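Local coordinates for DUF574 domain-containing protein (Thermobifida fusca, PDB 2QE6) that binds S-adenosylmethionine and is probably a methyltransferase, though the substrate it would methylate is not known, at residues 134-146 / 174-186. The protein carries 1 engineered substitution. Residues are numbered along the deposited sequence; the frame is centred on the assembly and turned at random.
Sequences TADVRDPEYILNH and VVDRVVGAYRDAL. With SAM (S-adenosylmethionine), chain F.
Val174 touches Arg138 loosely, its CG2 against CD of the arginine. One turn on, Arg177 reaches the 134-146 segment with its guanidinium. NH1 and NH2 both point at Arg138 O, which lies near the guanidinium plane at its edge, and both bonds are weak, at 3.3 Å each. The bend at chi3 (79°) turns the group back toward that carbonyl. Val178 follows, with CG1 against Val137 O and CG2 against Arg138 O.

These carbonyls belong to the loop after strand 130-134 of a Rossmann-like methyltransferase fold, and this loop holds the adenine of S-adenosylmethionine. Val137 N donates to SAM N1 at 2.9 Å, and Asp136 OD1 accepts from SAM N6 at 2.8 Å. OD1 also takes Arg138 N, closing an Asx turn. Arg138 grips the carboxylate side-on, NE to OD1 and NH2 to OD2. An alanine in place of Asp136 would probably cost SAM N6 this acceptor, open the Asx turn and leave the Arg138 guanidinium without its side-on partner, less firmly held.

Ala181 CB meets Pro140 CB at 3.5 Å. The proline is a knob in a hole formed by Arg177, Val178, Ala181 and Tyr182. Tyr182 has the largest area buried by the other segment. Pro140 CB lies over one face of its ring, a CH-pi contact 4.1 Å from the centroid. Val137 O sits at the ring edge and accepts from Tyr182 OH at 2.7 Å, with a C=O...donor angle of 118°. Ile143 CD1 and Leu144 CD2 also come to the edge. Leu84 of strand 80-84 touches Val137, Ile143 and Tyr182, and Leu82 touches Leu144. Ala185 CB packs against Leu144 CD1 at 3.8 Å.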
loop_
_atom_site.group_PDB
_atom_site.type_symbol
_atom_site.label_atom_id
_atom_site.label_comp_id
_atom_site.label_asym_id
_atom_site.label_seq_id
_atom_site.Cartn_x
_atom_site.Cartn_y
_atom_site.Cartn_z
ATOM N N THR A 134 -2.329 -14.011 -5.428
ATOM C CA THR A 134 -3.563 -13.645 -4.724
ATOM C C THR A 134 -3.527 -14.259 -3.318
ATOM O O THR A 134 -3.223 -15.419 -3.149
ATOM C CB THR A 134 -4.793 -14.115 -5.529
ATOM O OG1 THR A 134 -4.694 -13.610 -6.867
ATOM C CG2 THR A 134 -6.096 -13.638 -4.905
ATOM N N ALA A 135 -3.785 -13.449 -2.296
ATOM C CA ALA A 135 -3.863 -13.982 -0.969
ATOM C C ALA A 135 -4.454 -12.907 -0.082
ATOM O O ALA A 135 -4.531 -11.731 -0.457
ATOM C CB ALA A 135 -2.492 -14.409 -0.463
ATOM N N ASP A 136 -4.857 -13.319 1.104
ATOM C CA ASP A 136 -5.365 -12.395 2.108
ATOM C C ASP A 136 -4.293 -12.078 3.143
ATOM O O ASP A 136 -3.872 -12.935 3.918
ATOM C CB ASP A 136 -6.561 -13.034 2.780
ATOM C CG ASP A 136 -7.253 -12.121 3.732
ATOM O OD1 ASP A 136 -6.675 -11.127 4.170
ATOM O OD2 ASP A 136 -8.417 -12.407 4.027
ATOM N N VAL A 137 -3.905 -10.811 3.174
ATOM C CA VAL A 137 -2.872 -10.249 4.081
ATOM C C VAL A 137 -3.120 -10.498 5.564
ATOM O O VAL A 137 -2.185 -10.486 6.383
ATOM C CB VAL A 137 -2.767 -8.724 3.745
ATOM C CG1 VAL A 137 -2.069 -7.911 4.828
ATOM C CG2 VAL A 137 -2.088 -8.605 2.394
ATOM N N ARG A 138 -4.381 -10.755 5.916
ATOM C CA ARG A 138 -4.731 -11.087 7.285
ATOM C C ARG A 138 -4.342 -12.511 7.674
ATOM O O ARG A 138 -4.559 -12.927 8.817
ATOM C CB ARG A 138 -6.206 -10.861 7.489
ATOM C CG ARG A 138 -6.578 -9.401 7.324
ATOM C CD ARG A 138 -8.076 -9.233 7.427
ATOM N NE ARG A 138 -8.735 -9.879 6.296
ATOM C CZ ARG A 138 -10.040 -9.849 6.058
ATOM N NH1 ARG A 138 -10.854 -9.187 6.869
ATOM N NH2 ARG A 138 -10.532 -10.489 5.002
ATOM N N ASP A 139 -3.762 -13.257 6.728
ATOM C CA ASP A 139 -3.212 -14.581 6.987
ATOM C C ASP A 139 -1.688 -14.608 6.704
ATOM O O ASP A 139 -1.261 -15.187 5.703
ATOM C CB ASP A 139 -3.939 -15.599 6.105
ATOM C CG ASP A 139 -3.686 -17.038 6.527
ATOM O OD1 ASP A 139 -2.899 -17.276 7.475
ATOM O OD2 ASP A 139 -4.282 -17.932 5.887
ATOM N N PRO A 140 -0.882 -13.993 7.596
ATOM C CA PRO A 140 0.566 -13.864 7.446
ATOM C C PRO A 140 1.267 -15.202 7.258
ATOM O O PRO A 140 2.217 -15.289 6.478
ATOM C CB PRO A 140 1.018 -13.239 8.786
ATOM C CG PRO A 140 -0.174 -12.730 9.433
ATOM C CD PRO A 140 -1.370 -13.337 8.831
ATOM N N GLU A 141 0.791 -16.223 7.980
ATOM C CA GLU A 141 1.326 -17.576 7.904
ATOM C C GLU A 141 1.250 -18.095 6.486
ATOM O O GLU A 141 2.219 -18.625 5.977
ATOM C CB GLU A 141 0.588 -18.526 8.852
ATOM N N TYR A 142 0.107 -17.936 5.837
ATOM C CA TYR A 142 -0.022 -18.381 4.454
ATOM C C TYR A 142 0.918 -17.561 3.527
ATOM O O TYR A 142 1.641 -18.121 2.709
ATOM C CB TYR A 142 -1.496 -18.301 3.985
ATOM C CG TYR A 142 -1.680 -18.682 2.535
ATOM C CD1 TYR A 142 -1.800 -20.013 2.149
ATOM C CD2 TYR A 142 -1.703 -17.712 1.550
ATOM C CE1 TYR A 142 -1.934 -20.353 0.822
ATOM C CE2 TYR A 142 -1.853 -18.036 0.229
ATOM C CZ TYR A 142 -1.973 -19.348 -0.143
ATOM O OH TYR A 142 -2.097 -19.643 -1.492
ATOM N N ILE A 143 0.932 -16.240 3.666
ATOM C CA ILE A 143 1.732 -15.411 2.753
ATOM C C ILE A 143 3.237 -15.687 2.926
ATOM O O ILE A 143 3.960 -15.901 1.946
ATOM C CB ILE A 143 1.406 -13.913 2.911
ATOM C CG1 ILE A 143 0.048 -13.607 2.276
ATOM C CG2 ILE A 143 2.470 -13.025 2.263
ATOM C CD1 ILE A 143 -0.543 -12.306 2.750
ATOM N N LEU A 144 3.698 -15.722 4.170
ATOM C CA LEU A 144 5.125 -15.851 4.431
ATOM C C LEU A 144 5.682 -17.221 4.050
ATOM O O LEU A 144 6.900 -17.389 3.941
ATOM C CB LEU A 144 5.439 -15.512 5.884
ATOM C CG LEU A 144 5.180 -14.058 6.303
ATOM C CD1 LEU A 144 5.182 -13.954 7.825
ATOM C CD2 LEU A 144 6.217 -13.115 5.669
ATOM N N ASN A 145 4.799 -18.195 3.838
ATOM C CA ASN A 145 5.217 -19.540 3.456
ATOM C C ASN A 145 4.910 -19.903 2.002
ATOM O O ASN A 145 5.225 -20.991 1.550
ATOM C CB ASN A 145 4.627 -20.532 4.449
ATOM C CG ASN A 145 5.251 -20.368 5.836
ATOM O OD1 ASN A 145 6.416 -20.681 6.032
ATOM N ND2 ASN A 145 4.500 -19.822 6.772
ATOM N N HIS A 146 4.357 -18.945 1.263
ATOM C CA HIS A 146 4.004 -19.133 -0.142
ATOM C C HIS A 146 5.279 -19.383 -0.984
ATOM O O HIS A 146 6.323 -18.764 -0.719
ATOM C CB HIS A 146 3.222 -17.886 -0.627
ATOM C CG HIS A 146 2.515 -18.083 -1.929
ATOM N ND1 HIS A 146 3.173 -18.066 -3.140
ATOM C CD2 HIS A 146 1.215 -18.341 -2.208
ATOM C CE1 HIS A 146 2.307 -18.298 -4.110
ATOM N NE2 HIS A 146 1.109 -18.459 -3.572
ATOM N N VAL A 174 -7.986 -7.427 14.349
ATOM C CA VAL A 174 -6.923 -8.217 13.746
ATOM C C VAL A 174 -5.587 -7.466 13.597
ATOM O O VAL A 174 -4.568 -8.118 13.451
ATOM C CB VAL A 174 -7.320 -8.762 12.376
ATOM C CG1 VAL A 174 -8.649 -9.491 12.453
ATOM C CG2 VAL A 174 -7.289 -7.653 11.324
ATOM N N VAL A 175 -5.584 -6.126 13.647
ATOM C CA VAL A 175 -4.400 -5.352 13.246
ATOM C C VAL A 175 -3.121 -5.697 14.038
ATOM O O VAL A 175 -2.047 -5.874 13.444
ATOM C CB VAL A 175 -4.667 -3.826 13.270
ATOM C CG1 VAL A 175 -4.884 -3.309 14.742
ATOM C CG2 VAL A 175 -3.535 -3.081 12.563
ATOM N N ASP A 176 -3.227 -5.837 15.365
ATOM C CA ASP A 176 -2.028 -6.031 16.202
ATOM C C ASP A 176 -1.308 -7.321 15.827
ATOM O O ASP A 176 -0.113 -7.300 15.568
ATOM C CB ASP A 176 -2.336 -6.021 17.699
ATOM C CG ASP A 176 -2.705 -4.631 18.218
ATOM O OD1 ASP A 176 -2.450 -3.606 17.543
ATOM O OD2 ASP A 176 -3.266 -4.549 19.318
ATOM N N ARG A 177 -2.054 -8.417 15.748
ATOM C CA ARG A 177 -1.491 -9.712 15.418
ATOM C C ARG A 177 -0.985 -9.742 13.975
ATOM O O ARG A 177 0.066 -10.351 13.677
ATOM C CB ARG A 177 -2.534 -10.832 15.652
ATOM C CG ARG A 177 -2.313 -12.109 14.803
ATOM C CD ARG A 177 -3.514 -13.086 14.813
ATOM N NE ARG A 177 -4.630 -12.717 13.915
ATOM C CZ ARG A 177 -4.673 -12.956 12.599
ATOM N NH1 ARG A 177 -3.659 -13.546 11.968
ATOM N NH2 ARG A 177 -5.746 -12.596 11.900
ATOM N N VAL A 178 -1.727 -9.116 13.062
ATOM C CA VAL A 178 -1.365 -9.188 11.632
ATOM C C VAL A 178 -0.068 -8.419 11.354
ATOM O O VAL A 178 0.879 -8.975 10.776
ATOM C CB VAL A 178 -2.539 -8.737 10.694
ATOM C CG1 VAL A 178 -2.027 -8.462 9.269
ATOM C CG2 VAL A 178 -3.676 -9.817 10.693
ATOM N N VAL A 179 -0.003 -7.155 11.774
ATOM C CA VAL A 179 1.194 -6.352 11.477
ATOM C C VAL A 179 2.381 -6.887 12.286
ATOM O O VAL A 179 3.492 -6.936 11.777
ATOM C CB VAL A 179 0.992 -4.831 11.671
ATOM C CG1 VAL A 179 2.288 -4.053 11.287
ATOM C CG2 VAL A 179 -0.193 -4.365 10.794
ATOM N N GLY A 180 2.115 -7.288 13.528
ATOM C CA GLY A 180 3.134 -7.928 14.364
ATOM C C GLY A 180 3.756 -9.175 13.748
ATOM O O GLY A 180 4.949 -9.410 13.902
ATOM N N ALA A 181 2.966 -10.000 13.069
ATOM C CA ALA A 181 3.526 -11.191 12.413
ATOM C C ALA A 181 4.545 -10.816 11.336
ATOM O O ALA A 181 5.562 -11.467 11.169
ATOM C CB ALA A 181 2.410 -12.029 11.815
ATOM N N TYR A 182 4.257 -9.789 10.558
ATOM C CA TYR A 182 5.169 -9.394 9.489
ATOM C C TYR A 182 6.427 -8.732 10.090
ATOM O O TYR A 182 7.505 -8.946 9.590
ATOM C CB TYR A 182 4.456 -8.454 8.474
ATOM C CG TYR A 182 3.312 -9.112 7.690
ATOM C CD1 TYR A 182 3.566 -10.142 6.792
ATOM C CD2 TYR A 182 1.976 -8.706 7.863
ATOM C CE1 TYR A 182 2.539 -10.770 6.065
ATOM C CE2 TYR A 182 0.928 -9.337 7.131
ATOM C CZ TYR A 182 1.241 -10.372 6.241
ATOM O OH TYR A 182 0.266 -11.020 5.510
ATOM N N ARG A 183 6.286 -7.911 11.135
ATOM C CA ARG A 183 7.465 -7.299 11.801
ATOM C C ARG A 183 8.364 -8.371 12.378
ATOM O O ARG A 183 9.584 -8.276 12.282
ATOM C CB ARG A 183 7.057 -6.357 12.945
ATOM C CG ARG A 183 6.391 -5.074 12.482
ATOM C CD ARG A 183 6.407 -4.007 13.519
ATOM N NE ARG A 183 6.014 -4.578 14.782
ATOM C CZ ARG A 183 4.788 -4.630 15.274
ATOM N NH1 ARG A 183 3.772 -4.092 14.646
ATOM N NH2 ARG A 183 4.595 -5.232 16.439
ATOM N N ASP A 184 7.741 -9.390 12.973
ATOM C CA ASP A 184 8.449 -10.489 13.607
ATOM C C ASP A 184 9.198 -11.332 12.584
ATOM O O ASP A 184 10.250 -11.834 12.911
ATOM C CB ASP A 184 7.515 -11.387 14.430
ATOM C CG ASP A 184 7.036 -10.730 15.712
ATOM O OD1 ASP A 184 7.577 -9.675 16.097
ATOM O OD2 ASP A 184 6.080 -11.271 16.323
ATOM N N ALA A 185 8.673 -11.476 11.367
ATOM C CA ALA A 185 9.373 -12.216 10.288
ATOM C C ALA A 185 10.698 -11.625 9.832
ATOM O O ALA A 185 11.547 -12.327 9.300
ATOM C CB ALA A 185 8.466 -12.410 9.056
ATOM N N LEU A 186 10.860 -10.328 10.011
ATOM C CA LEU A 186 11.988 -9.598 9.455
ATOM C C LEU A 186 13.288 -9.716 10.254
ATOM O O LEU A 186 13.286 -9.761 11.483
ATOM C CB LEU A 186 11.608 -8.122 9.304
ATOM C CG LEU A 186 10.494 -7.851 8.281
ATOM C CD1 LEU A 186 9.950 -6.398 8.485
ATOM C CD2 LEU A 186 10.995 -8.155 6.833
HETATM N N SAM F . -0.842 -0.539 -2.017
HETATM C CA SAM F . -1.417 0.231 -3.189
HETATM C C SAM F . -1.131 1.705 -3.007
HETATM O O SAM F . -1.043 2.443 -3.982
HETATM O OXT SAM F . -1.013 2.181 -1.870
HETATM C CB SAM F . -2.937 0.103 -3.408
HETATM C CG SAM F . -3.830 0.659 -2.286
HETATM S SD SAM F . -5.615 0.323 -2.451
HETATM C CE SAM F . -5.501 -0.578 -4.016
HETATM C "C5'" SAM F . -5.648 -1.097 -1.338
HETATM C "C4'" SAM F . -5.290 -2.503 -1.837
HETATM O "O4'" SAM F . -5.174 -3.388 -0.717
HETATM C "C3'" SAM F . -6.351 -3.134 -2.753
HETATM O "O3'" SAM F . -5.773 -3.610 -3.957
HETATM C "C2'" SAM F . -6.995 -4.258 -1.957
HETATM O "O2'" SAM F . -7.555 -5.313 -2.747
HETATM C "C1'" SAM F . -5.827 -4.623 -1.046
HETATM N N9 SAM F . -6.313 -5.287 0.163
HETATM C C8 SAM F . -7.141 -4.792 1.170
HETATM N N7 SAM F . -7.315 -5.766 2.102
HETATM C C5 SAM F . -6.593 -6.859 1.701
HETATM C C6 SAM F . -6.399 -8.116 2.293
HETATM N N6 SAM F . -7.026 -8.410 3.466
HETATM N N1 SAM F . -5.586 -9.017 1.627
HETATM C C2 SAM F . -4.958 -8.703 0.404
HETATM N N3 SAM F . -5.160 -7.459 -0.186
HETATM C C4 SAM F . -5.960 -6.563 0.480
#